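Local coordinates for DNA topoisomerase 2-associated protein PAT1 (Saccharomyces cerevisiae, PDB 5LMG), which activates mRNA decapping and represses translation in yeast, its C-terminal domain binding a helical motif of the decapping enzyme Dcp2, at residues P147-T152 against R257-H262. The protein carries 2 engineered substitutions. Numbering follows the deposited sequence.
With EDO (1,2-ethanediol), chain K; EDO (1,2-ethanediol), chain H.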
# COMPACT_ATOMS: atom_id res chain seq x y z
N PRO A 147 7.12 9.99 12.83
CA PRO A 147 8.41 9.28 12.80
C PRO A 147 8.57 8.24 13.91
O PRO A 147 9.35 7.31 13.74
CB PRO A 147 9.44 10.41 12.90
CG PRO A 147 8.74 11.48 13.67
CD PRO A 147 7.30 11.40 13.25
N LYS A 148 7.82 8.39 15.02
CA LYS A 148 7.88 7.46 16.15
C LYS A 148 6.47 6.91 16.49
O LYS A 148 5.91 7.26 17.54
CB LYS A 148 8.55 8.13 17.37
CG LYS A 148 10.01 8.56 17.16
CD LYS A 148 10.98 7.38 17.09
CE LYS A 148 12.39 7.83 16.81
NZ LYS A 148 13.28 6.69 16.46
N PRO A 149 5.84 6.10 15.60
CA PRO A 149 4.50 5.58 15.92
C PRO A 149 4.52 4.63 17.11
O PRO A 149 5.43 3.83 17.24
CB PRO A 149 4.06 4.88 14.64
CG PRO A 149 5.32 4.51 13.96
CD PRO A 149 6.32 5.57 14.30
N THR A 150 3.52 4.72 17.98
CA THR A 150 3.44 3.83 19.15
C THR A 150 2.90 2.48 18.69
O THR A 150 2.39 2.39 17.57
CB THR A 150 2.56 4.47 20.24
OG1 THR A 150 1.22 4.55 19.75
CG2 THR A 150 3.05 5.86 20.65
N LEU A 151 3.01 1.42 19.51
CA LEU A 151 2.47 0.11 19.15
C LEU A 151 0.94 0.17 18.83
O LEU A 151 0.48 -0.47 17.89
CB LEU A 151 2.79 -0.97 20.20
CG LEU A 151 2.41 -2.43 19.85
CD1 LEU A 151 3.06 -2.89 18.54
CD2 LEU A 151 2.76 -3.38 21.00
N THR A 152 0.18 0.96 19.61
CA THR A 152 -1.26 1.16 19.42
C THR A 152 -1.54 1.74 18.03
O THR A 152 -2.48 1.30 17.36
CB THR A 152 -1.81 2.02 20.59
OG1 THR A 152 -1.60 1.32 21.81
CG2 THR A 152 -3.30 2.37 20.44
N ARG A 257 16.38 4.80 8.34
CA ARG A 257 16.80 3.71 9.19
C ARG A 257 16.33 3.85 10.64
O ARG A 257 16.02 2.84 11.28
CB ARG A 257 18.31 3.62 9.13
CG ARG A 257 18.84 2.22 8.90
CD ARG A 257 19.07 1.48 10.20
NE ARG A 257 19.60 2.36 11.24
CZ ARG A 257 20.11 1.93 12.39
NH1 ARG A 257 20.56 2.80 13.28
NH2 ARG A 257 20.15 0.64 12.66
N GLU A 258 16.29 5.08 11.16
CA GLU A 258 15.84 5.36 12.53
C GLU A 258 14.36 4.97 12.68
O GLU A 258 13.96 4.45 13.73
CB GLU A 258 16.10 6.83 12.98
CG GLU A 258 16.49 7.83 11.90
CD GLU A 258 17.85 7.64 11.25
OE1 GLU A 258 18.88 7.76 11.95
OE2 GLU A 258 17.88 7.34 10.04
N TYR A 259 13.57 5.16 11.59
CA TYR A 259 12.17 4.77 11.55
C TYR A 259 12.07 3.24 11.54
O TYR A 259 11.33 2.70 12.37
CB TYR A 259 11.49 5.36 10.32
CG TYR A 259 10.02 5.02 10.18
CD1 TYR A 259 9.05 5.74 10.88
CD2 TYR A 259 9.60 4.05 9.29
CE1 TYR A 259 7.70 5.49 10.70
CE2 TYR A 259 8.24 3.80 9.07
CZ TYR A 259 7.29 4.54 9.77
OH TYR A 259 5.96 4.31 9.56
N ASN A 260 12.83 2.56 10.66
CA ASN A 260 12.84 1.09 10.57
C ASN A 260 13.16 0.45 11.92
O ASN A 260 12.41 -0.43 12.37
CB ASN A 260 13.82 0.61 9.51
CG ASN A 260 13.44 0.94 8.09
OD1 ASN A 260 12.30 1.27 7.77
ND2 ASN A 260 14.41 0.82 7.19
N ASP A 261 14.22 0.94 12.59
CA ASP A 261 14.66 0.48 13.92
C ASP A 261 13.54 0.50 14.94
O ASP A 261 13.35 -0.48 15.67
CB ASP A 261 15.80 1.36 14.43
CG ASP A 261 17.17 1.01 13.89
OD1 ASP A 261 17.26 0.28 12.87
OD2 ASP A 261 18.17 1.46 14.50
N HIS A 262 12.83 1.65 15.01
CA HIS A 262 11.72 1.91 15.90
C HIS A 262 10.60 0.88 15.72
O HIS A 262 10.16 0.29 16.71
CB HIS A 262 11.23 3.36 15.73
CG HIS A 262 10.08 3.71 16.61
ND1 HIS A 262 10.27 4.06 17.93
CD2 HIS A 262 8.75 3.73 16.34
CE1 HIS A 262 9.06 4.29 18.42
NE2 HIS A 262 8.12 4.11 17.49
C1 EDO K . 5.19 1.24 8.74
O1 EDO K . 4.27 2.20 9.23
C2 EDO K . 4.78 -0.16 9.22
O2 EDO K . 5.74 -1.09 8.75
C1 EDO H . 16.69 1.04 3.57
O1 EDO H . 16.29 0.18 2.51
C2 EDO H . 15.75 2.27 3.60
O2 EDO H . 14.43 1.92 4.03
O HOH W 1 12.59 4.98 19.17
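Pro147 and Lys148 bring the loop 147-150 against the first turns of helix 257-267, with the CA atoms of Pro147 and Tyr259 6.0 Å apart. The loop leads into helix 151-174, whose N-cap is Thr150, so the contact joins a helix-entry loop to another helix near the surface of the mainly helical body of the Pat1 C-terminal domain, consistent with the helical-repeat (TPR) clan to which the family belongs. His262 gives the largest share. Its CG lies anti to the backbone N (chi1 180°), which extends the imidazole off the helix and across the loop. There NE2 donates a hydrogen bond to Pro149 O at 2.7 Å; the oxygen lies close to the ring plane, while the donor stands above the carbonyl plane. Lys148 folds over one face of the same ring: its chain is bent at chi2 (-71°), and CD sits 3.8 Å from the ring centroid in a CH-pi contact displaced toward the rim. The ring is thus gripped at NE2 and covered on one face. An alanine at His262 would probably leave Pro149 O without this donor and open a gap beside CD of Lys148, setting that chain free to turn.

One turn back, the Tyr259 ring meets both prolines. Pro147 O meets the ring edge at CD1, near the ring plane, whereas CD of Pro149 packs against CE1 at 3.9 Å and also touches CD2 of His262. Tyr259 also touches Tyr143, and its OH shares a hydrogen bond with O1 of a 1,2-ethanediol probably left from crystallisation. At the far corner of the imidazole, a water lies 2.8 Å from His262 ND1 and accepts a weak bond from Lys148 NZ.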